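Side-chain contacts in glycosyl hydrolases family 31 family protein (Aspergillus niger, PDB 6DRU), which releases alpha-xylose from the non-reducing terminal glucose of xyloglucan oligosaccharides, as a glycoside hydrolase of family 31: residues W289-Q292 with G293-A296; G54-D57 with T58-M62; Q155-M159 with I160-G164. One frame throughout, in Å; residues are numbered along the deposited sequence.

Contact 1: W289-Q292 with G293-A296; sequences WAHQ and GDWA. With NAG (2-acetamido-2-deoxy-beta-D-glucopyranose), chain D.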
loop_
_atom_site.group_PDB
_atom_site.type_symbol
_atom_site.label_atom_id
_atom_site.label_comp_id
_atom_site.label_asym_id
_atom_site.label_seq_id
_atom_site.Cartn_x
_atom_site.Cartn_y
_atom_site.Cartn_z
ATOM N N TRP A 289 -26.580 31.336 -3.365
ATOM C CA TRP A 289 -27.289 30.466 -2.441
ATOM C C TRP A 289 -27.014 30.889 -1.005
ATOM O O TRP A 289 -26.111 31.680 -0.722
ATOM C CB TRP A 289 -26.876 29.006 -2.654
ATOM C CG TRP A 289 -25.394 28.838 -2.806
ATOM C CD1 TRP A 289 -24.453 28.916 -1.819
ATOM C CD2 TRP A 289 -24.682 28.568 -4.019
ATOM N NE1 TRP A 289 -23.199 28.711 -2.344
ATOM C CE2 TRP A 289 -23.312 28.494 -3.692
ATOM C CE3 TRP A 289 -25.069 28.380 -5.350
ATOM C CZ2 TRP A 289 -22.330 28.240 -4.647
ATOM C CZ3 TRP A 289 -24.092 28.128 -6.296
ATOM C CH2 TRP A 289 -22.739 28.060 -5.939
ATOM N N ALA A 290 -27.811 30.342 -0.087
ATOM C CA ALA A 290 -27.602 30.619 1.329
ATOM C C ALA A 290 -26.458 29.787 1.896
ATOM O O ALA A 290 -25.625 30.305 2.649
ATOM C CB ALA A 290 -28.891 30.365 2.110
ATOM N N HIS A 291 -26.400 28.503 1.547
ATOM C CA HIS A 291 -25.353 27.612 2.025
ATOM C C HIS A 291 -24.919 26.682 0.900
ATOM O O HIS A 291 -25.690 26.392 -0.019
ATOM C CB HIS A 291 -25.821 26.784 3.231
ATOM C CG HIS A 291 -26.529 27.584 4.280
ATOM N ND1 HIS A 291 -27.904 27.620 4.385
ATOM C CD2 HIS A 291 -26.056 28.375 5.271
ATOM C CE1 HIS A 291 -28.246 28.400 5.395
ATOM N NE2 HIS A 291 -27.143 28.870 5.950
ATOM N N GLN A 292 -23.674 26.216 0.988
ATOM C CA GLN A 292 -23.154 25.237 0.038
ATOM C C GLN A 292 -23.880 23.913 0.241
ATOM O O GLN A 292 -23.745 23.276 1.291
ATOM C CB GLN A 292 -21.651 25.060 0.222
ATOM C CG GLN A 292 -20.817 26.246 -0.211
ATOM C CD GLN A 292 -19.334 25.998 -0.022
ATOM O OE1 GLN A 292 -18.690 25.353 -0.848
ATOM N NE2 GLN A 292 -18.787 26.506 1.075
ATOM N N GLY A 293 -24.645 23.492 -0.760
ATOM C CA GLY A 293 -25.440 22.286 -0.676
ATOM C C GLY A 293 -26.928 22.535 -0.600
ATOM O O GLY A 293 -27.706 21.577 -0.702
ATOM N N ASP A 294 -27.350 23.788 -0.412
ATOM C CA ASP A 294 -28.777 24.097 -0.403
ATOM C C ASP A 294 -29.389 23.913 -1.786
ATOM O O ASP A 294 -30.539 23.475 -1.907
ATOM C CB ASP A 294 -29.001 25.522 0.102
ATOM C CG ASP A 294 -28.878 25.633 1.611
ATOM O OD1 ASP A 294 -28.601 24.605 2.265
ATOM O OD2 ASP A 294 -29.057 26.749 2.144
ATOM N N TRP A 295 -28.636 24.241 -2.834
ATOM C CA TRP A 295 -29.077 24.086 -4.219
ATOM C C TRP A 295 -30.410 24.798 -4.446
ATOM O O TRP A 295 -31.406 24.215 -4.876
ATOM C CB TRP A 295 -29.142 22.606 -4.599
ATOM C CG TRP A 295 -27.784 21.984 -4.612
ATOM C CD1 TRP A 295 -26.637 22.545 -5.096
ATOM C CD2 TRP A 295 -27.413 20.708 -4.084
ATOM N NE1 TRP A 295 -25.580 21.687 -4.922
ATOM C CE2 TRP A 295 -26.029 20.552 -4.300
ATOM C CE3 TRP A 295 -28.118 19.675 -3.458
ATOM C CZ2 TRP A 295 -25.338 19.408 -3.913
ATOM C CZ3 TRP A 295 -27.428 18.541 -3.075
ATOM C CH2 TRP A 295 -26.053 18.416 -3.304
ATOM N N ALA A 296 -30.394 26.092 -4.137
ATOM C CA ALA A 296 -31.534 26.983 -4.281
ATOM C C ALA A 296 -31.039 28.409 -4.110
ATOM O O ALA A 296 -30.082 28.659 -3.369
ATOM C CB ALA A 296 -32.631 26.673 -3.255
HETATM C C1 NAG D . -19.755 32.963 1.541
HETATM C C2 NAG D . -19.397 34.338 2.069
HETATM C C3 NAG D . -20.560 35.217 2.366
HETATM C C4 NAG D . -21.665 35.085 1.340
HETATM C C5 NAG D . -21.968 33.628 1.089
HETATM C C6 NAG D . -23.075 33.501 0.066
HETATM C C7 NAG D . -17.224 34.103 3.220
HETATM C C8 NAG D . -16.444 33.910 4.504
HETATM N N2 NAG D . -18.641 34.162 3.259
HETATM O O3 NAG D . -20.119 36.553 2.455
HETATM O O4 NAG D . -22.820 35.727 1.821
HETATM O O5 NAG D . -20.799 33.023 0.603
HETATM O O6 NAG D . -22.901 32.316 -0.677
HETATM O O7 NAG D . -16.638 34.209 2.162
HETATM O O HOH W 1 -30.067 28.909 -0.851
HETATM O O HOH W 2 -26.030 25.196 -2.666
#
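Trp289 meets Ala296 through its CB, which lies 3.3 Å from Ala296 O, and its CA makes a CA-H...O contact with the same oxygen. The indole itself turns off from residues 293-296. Trp289 O accepts a weak hydrogen bond from O6 of the N-acetylglucosamine in chain D. That sugar belongs to a glycan attached to the protein itself. At Ala290 the backbone N donates to a water, and the water donates to Ala296 O, which bridges residues near the two ends of 289-296. The methyl of Ala290 lies 3.6 Å from Asp294 OD2.

His291 carries the main side-chain bond. Its ND1 donates to Asp294 OD2 at 2.7 Å. The carboxylate oxygen takes it on the syn side, somewhat out of its own plane, and imidazole and carboxylate planes stand 79° apart. The other oxygen, Asp294 OD1, accepts from Val333 N and Ser332 OG, so both oxygens are engaged and the carboxylate is held against rotation. His291 O accepts from Asp294 N at 3.1 Å. A second water donates to His291 O and accepts from Gly293 N and Trp295 N. Gln292 sends its extended side chain away from 293-296, where OE1 bonds Ser327 OG and NE2 bonds Trp357 O.

Gly293 has a positive phi of 110°, as the third position of the turn needs. Residues 291-294 form a type II beta turn closed by the Asp294 N to His291 O bond. The histidine-carboxylate bond spans the same two residues, in the loop after strand 281-284 of the family 31 TIM-barrel domain.

Contact 2: G54-D57 with T58-M62; sequences GYED and TAHGM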
loop_
_atom_site.group_PDB
_atom_site.type_symbol
_atom_site.label_atom_id
_atom_site.label_comp_id
_atom_site.label_asym_id
_atom_site.label_seq_id
_atom_site.Cartn_x
_atom_site.Cartn_y
_atom_site.Cartn_z
ATOM N N GLY A 54 -22.827 0.393 -37.079
ATOM C CA GLY A 54 -21.833 -0.613 -37.409
ATOM C C GLY A 54 -22.472 -1.791 -38.109
ATOM O O GLY A 54 -23.671 -1.795 -38.410
ATOM N N TYR A 55 -21.639 -2.800 -38.369
ATOM C CA TYR A 55 -22.068 -3.999 -39.079
ATOM C C TYR A 55 -22.897 -4.942 -38.216
ATOM O O TYR A 55 -23.502 -5.873 -38.759
ATOM C CB TYR A 55 -20.847 -4.759 -39.608
ATOM C CG TYR A 55 -20.112 -5.531 -38.532
ATOM C CD1 TYR A 55 -19.190 -4.902 -37.707
ATOM C CD2 TYR A 55 -20.349 -6.888 -38.334
ATOM C CE1 TYR A 55 -18.522 -5.602 -36.719
ATOM C CE2 TYR A 55 -19.688 -7.593 -37.348
ATOM C CZ TYR A 55 -18.775 -6.946 -36.545
ATOM O OH TYR A 55 -18.112 -7.648 -35.563
ATOM N N GLU A 56 -22.939 -4.732 -36.904
ATOM C CA GLU A 56 -23.500 -5.727 -36.006
ATOM C C GLU A 56 -25.019 -5.629 -35.939
ATOM O O GLU A 56 -25.620 -4.584 -36.203
ATOM C CB GLU A 56 -22.920 -5.574 -34.600
ATOM C CG GLU A 56 -21.417 -5.416 -34.563
ATOM C CD GLU A 56 -20.988 -3.965 -34.501
ATOM O OE1 GLU A 56 -21.818 -3.087 -34.815
ATOM O OE2 GLU A 56 -19.823 -3.702 -34.133
ATOM N N ASP A 57 -25.637 -6.751 -35.576
ATOM C CA ASP A 57 -27.063 -6.811 -35.286
ATOM C C ASP A 57 -27.366 -6.754 -33.799
ATOM O O ASP A 57 -28.407 -6.217 -33.408
ATOM C CB ASP A 57 -27.670 -8.093 -35.870
ATOM C CG ASP A 57 -27.526 -8.171 -37.376
ATOM O OD1 ASP A 57 -27.119 -9.238 -37.879
ATOM O OD2 ASP A 57 -27.776 -7.152 -38.054
ATOM N N THR A 58 -26.478 -7.291 -32.964
ATOM C CA THR A 58 -26.673 -7.316 -31.523
ATOM C C THR A 58 -25.340 -7.052 -30.837
ATOM O O THR A 58 -24.291 -6.953 -31.480
ATOM C CB THR A 58 -27.263 -8.654 -31.060
ATOM O OG1 THR A 58 -27.362 -8.666 -29.630
ATOM C CG2 THR A 58 -26.382 -9.808 -31.516
ATOM N N ALA A 59 -25.392 -6.941 -29.512
ATOM C CA ALA A 59 -24.203 -6.623 -28.735
ATOM C C ALA A 59 -23.228 -7.795 -28.730
ATOM O O ALA A 59 -23.621 -8.961 -28.821
ATOM C CB ALA A 59 -24.586 -6.253 -27.303
ATOM N N HIS A 60 -21.939 -7.471 -28.613
ATOM C CA HIS A 60 -20.914 -8.509 -28.583
ATOM C C HIS A 60 -20.819 -9.159 -27.210
ATOM O O HIS A 60 -20.780 -10.389 -27.098
ATOM C CB HIS A 60 -19.552 -7.932 -28.975
ATOM C CG HIS A 60 -19.505 -7.363 -30.357
ATOM N ND1 HIS A 60 -19.227 -8.132 -31.466
ATOM C CD2 HIS A 60 -19.676 -6.099 -30.806
ATOM C CE1 HIS A 60 -19.243 -7.366 -32.543
ATOM N NE2 HIS A 60 -19.509 -6.128 -32.168
ATOM N N GLY A 61 -20.779 -8.348 -26.157
ATOM C CA GLY A 61 -20.542 -8.902 -24.839
ATOM C C GLY A 61 -19.160 -9.518 -24.762
ATOM O O GLY A 61 -18.183 -8.987 -25.300
ATOM N N MET A 62 -19.075 -10.665 -24.091
ATOM C CA MET A 62 -17.832 -11.408 -23.964
ATOM C C MET A 62 -17.689 -12.502 -25.021
ATOM O O MET A 62 -16.843 -13.390 -24.871
ATOM C CB MET A 62 -17.734 -12.018 -22.562
ATOM C CG MET A 62 -16.417 -11.762 -21.849
ATOM S SD MET A 62 -16.263 -10.062 -21.271
ATOM C CE MET A 62 -17.661 -9.956 -20.154
#
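His60 points the edge of its imidazole at Glu56 and Tyr55. Its NE2 donates to Glu56 OE2 at 3.1 Å, and the bond is nearly straight, with an angle of 177° at the hydrogen. The oxygen lies in the imidazole plane. On the acceptor side the fit is less flat. OE2 is approached on the anti side, 32° out of the carboxylate plane. The two side chains cross at about a right angle, and the carboxylate and imidazole planes also stand far from parallel, 79° apart. Glu56 bends at chi2, which turns the carboxylate so that OE2 meets the NE2 edge of His60.

Tyr55 comes to the CE1 edge of the same imidazole. Its side chain also crosses that of His60 at about a right angle, and Tyr55 OH lies 3.2 Å from His60 CE1, near the imidazole plane. The hydroxyl also has a weak hydrogen bond to Pro23 O. One face of the phenol ring is covered near its rim by Glu56 CG. The ring of Phe24 also meets His60. The backbone of this loop is fastened by Asp49, which accepts from His60 N and Gly61 N.

Glu56 OE2 also accepts from Gly25 N, so two N-H groups grip one oxygen. The negative carboxylate beside NE2 would probably stabilise a positive charge on His60. This histidine-carboxylate bond ties residues 56 and 60 together in a surface loop, away from the annotated sites.

Contact 3: Q155-M159 with I160-G164; sequences QQDHM and INKKG. With NAG (2-acetamido-2-deoxy-beta-D-glucopyranose), chain E.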
loop_
_atom_site.group_PDB
_atom_site.type_symbol
_atom_site.label_atom_id
_atom_site.label_comp_id
_atom_site.label_asym_id
_atom_site.label_seq_id
_atom_site.Cartn_x
_atom_site.Cartn_y
_atom_site.Cartn_z
ATOM N N GLN A 155 -6.690 21.492 -23.035
ATOM C CA GLN A 155 -5.499 21.921 -22.316
ATOM C C GLN A 155 -5.022 23.230 -22.931
ATOM O O GLN A 155 -5.179 23.449 -24.136
ATOM C CB GLN A 155 -4.396 20.856 -22.386
ATOM C CG GLN A 155 -3.078 21.251 -21.743
ATOM C CD GLN A 155 -2.027 20.169 -21.868
ATOM O OE1 GLN A 155 -2.232 19.167 -22.554
ATOM N NE2 GLN A 155 -0.894 20.363 -21.203
ATOM N N GLN A 156 -4.451 24.101 -22.097
ATOM C CA GLN A 156 -3.915 25.377 -22.574
ATOM C C GLN A 156 -2.427 25.205 -22.867
ATOM O O GLN A 156 -1.552 25.640 -22.116
ATOM C CB GLN A 156 -4.168 26.484 -21.559
ATOM C CG GLN A 156 -5.632 26.671 -21.217
ATOM C CD GLN A 156 -5.882 27.879 -20.337
ATOM O OE1 GLN A 156 -6.373 27.753 -19.216
ATOM N NE2 GLN A 156 -5.549 29.060 -20.846
ATOM N N ASP A 157 -2.142 24.556 -23.998
ATOM C CA ASP A 157 -0.774 24.320 -24.432
ATOM C C ASP A 157 -0.422 24.989 -25.752
ATOM O O ASP A 157 0.752 24.961 -26.137
ATOM C CB ASP A 157 -0.494 22.812 -24.550
ATOM C CG ASP A 157 -1.456 22.106 -25.491
ATOM O OD1 ASP A 157 -2.392 22.759 -26.001
ATOM O OD2 ASP A 157 -1.272 20.893 -25.725
ATOM N N HIS A 158 -1.395 25.578 -26.454
ATOM C CA HIS A 158 -1.162 26.267 -27.725
ATOM C C HIS A 158 -0.668 25.304 -28.804
ATOM O O HIS A 158 0.106 25.688 -29.685
ATOM C CB HIS A 158 -0.185 27.434 -27.550
ATOM C CG HIS A 158 -0.405 28.561 -28.510
ATOM N ND1 HIS A 158 0.009 29.850 -28.249
ATOM C CD2 HIS A 158 -0.996 28.596 -29.727
ATOM C CE1 HIS A 158 -0.317 30.629 -29.264
ATOM N NE2 HIS A 158 -0.927 29.892 -30.175
ATOM N N MET A 159 -1.108 24.046 -28.738
ATOM C CA MET A 159 -0.695 23.020 -29.684
ATOM C C MET A 159 -1.896 22.193 -30.116
ATOM O O MET A 159 -2.793 21.921 -29.313
ATOM C CB MET A 159 0.354 22.080 -29.071
ATOM C CG MET A 159 1.513 22.776 -28.381
ATOM S SD MET A 159 2.557 21.623 -27.468
ATOM C CE MET A 159 3.337 20.759 -28.824
ATOM N N ILE A 160 -1.914 21.803 -31.389
ATOM C CA ILE A 160 -2.846 20.792 -31.867
ATOM C C ILE A 160 -2.161 19.461 -32.144
ATOM O O ILE A 160 -2.853 18.433 -32.217
ATOM C CB ILE A 160 -3.618 21.267 -33.116
ATOM C CG1 ILE A 160 -2.650 21.701 -34.218
ATOM C CG2 ILE A 160 -4.595 22.378 -32.758
ATOM C CD1 ILE A 160 -3.333 21.995 -35.531
ATOM N N ASN A 161 -0.840 19.442 -32.310
ATOM C CA ASN A 161 -0.069 18.207 -32.400
ATOM C C ASN A 161 0.474 17.896 -31.010
ATOM O O ASN A 161 1.373 18.587 -30.518
ATOM C CB ASN A 161 1.062 18.338 -33.418
ATOM C CG ASN A 161 1.894 17.074 -33.533
ATOM O OD1 ASN A 161 1.455 15.989 -33.152
ATOM N ND2 ASN A 161 3.105 17.211 -34.060
ATOM N N LYS A 162 -0.070 16.858 -30.380
ATOM C CA LYS A 162 0.294 16.498 -29.018
ATOM C C LYS A 162 1.477 15.538 -28.951
ATOM O O LYS A 162 1.805 15.059 -27.861
ATOM C CB LYS A 162 -0.912 15.892 -28.295
ATOM C CG LYS A 162 -2.131 16.807 -28.248
ATOM C CD LYS A 162 -1.847 18.078 -27.455
ATOM C CE LYS A 162 -2.977 19.091 -27.595
ATOM N NZ LYS A 162 -4.088 18.850 -26.633
ATOM N N LYS A 163 2.119 15.250 -30.082
ATOM C CA LYS A 163 3.273 14.362 -30.082
ATOM C C LYS A 163 4.391 14.938 -29.220
ATOM O O LYS A 163 4.646 16.145 -29.229
ATOM C CB LYS A 163 3.768 14.143 -31.512
ATOM C CG LYS A 163 5.003 13.263 -31.631
ATOM C CD LYS A 163 4.620 11.809 -31.833
ATOM C CE LYS A 163 5.846 10.919 -31.914
ATOM N NZ LYS A 163 5.484 9.475 -31.889
ATOM N N GLY A 164 5.058 14.064 -28.472
ATOM C CA GLY A 164 6.115 14.487 -27.577
ATOM C C GLY A 164 5.647 15.025 -26.245
ATOM O O GLY A 164 6.471 15.548 -25.485
HETATM C C1 NAG E . 2.047 32.218 -32.225
HETATM C C2 NAG E . 1.784 33.445 -31.375
HETATM C C3 NAG E . 2.824 33.660 -30.339
HETATM C C4 NAG E . 3.068 32.387 -29.563
HETATM C C5 NAG E . 3.404 31.274 -30.529
HETATM C C6 NAG E . 3.665 29.993 -29.763
HETATM C C7 NAG E . 0.487 35.299 -32.344
HETATM C C8 NAG E . 0.407 36.516 -33.238
HETATM N N2 NAG E . 1.709 34.589 -32.215
HETATM O O3 NAG E . 2.418 34.706 -29.487
HETATM O O4 NAG E . 4.134 32.571 -28.662
HETATM O O5 NAG E . 2.317 31.105 -31.407
HETATM O O6 NAG E . 2.808 28.973 -30.226
HETATM O O7 NAG E . -0.498 34.928 -31.738
HETATM O O HOH W 3 -4.605 17.750 -23.731
#
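Lys162 folds back along the loop to lie across Asp157. Its CG is anti to the carbonyl carbon (chi1 -58°), and the chain then bends at chi2 and again at chi4. The first bend turns the methylenes toward residues 157-159. As a result CE lies 3.1 Å from Asp157 OD2 and 3.3 Å from Met159 O. The second bend turns NZ somewhat away. The salt bridge between Asp157 OD2 and Lys162 NZ is therefore long, 3.6 Å, and the methylenes are the closer part. The two side chains cross at about a right angle.

Asp157 has its CG between the backbone N and the carbonyl carbon (chi1 57°). This leaves OD1 near the following backbone, where it accepts a weak hydrogen bond from Met159 N. OD2 is left for the lysine. Gln155 runs fully extended, and its OE1 joins Lys162 NZ through a water, whose bond to the lysine is weak.

Met159 is extended through chi2 and then bends at chi3, which brings its CE 3.4 Å from Asn161 O. Asn161 makes an Asx turn, its OD1 accepting from Lys163 N at 3.2 Å. The same OD1 also accepts from Ile149 N of strand 149-151. His158 has O6 of the N-acetylglucosamine in chain E over the centre of one ring face, and its NE2 bonds Gln641 OE1. Leu204 and Thr203 of the second subunit pack on Asp157 and Met159.

Lys162 NZ has further weak bonds to Ser504 OG and Thr152 OG1. The ammonium thus has one long salt bridge and several weak polar contacts, and the buried Asp157 carboxylate probably compensates its charge.

Along the chain the order is contact 2, contact 3, contact 1. All three are local contacts in loops, and none touches another. Contact 2 lies between strands 28-35 and 66-68, which belong to one eight-stranded sheet. Contact 3 follows strand 149-151, an outermost strand of that same sheet, and leads to strand 166-168 of another sheet. Contact 1 is in the TIM-barrel domain. The centres of contacts 1 and 2 are about 45 Å apart. Contacts 1 and 3 lie on opposite sides of the chain's centre. The three thus serve different places: contact 1 near the active site, with Trp289 about 8 Å from the bound xylose, contact 3 at the subunit interface, contact 2 on the surface.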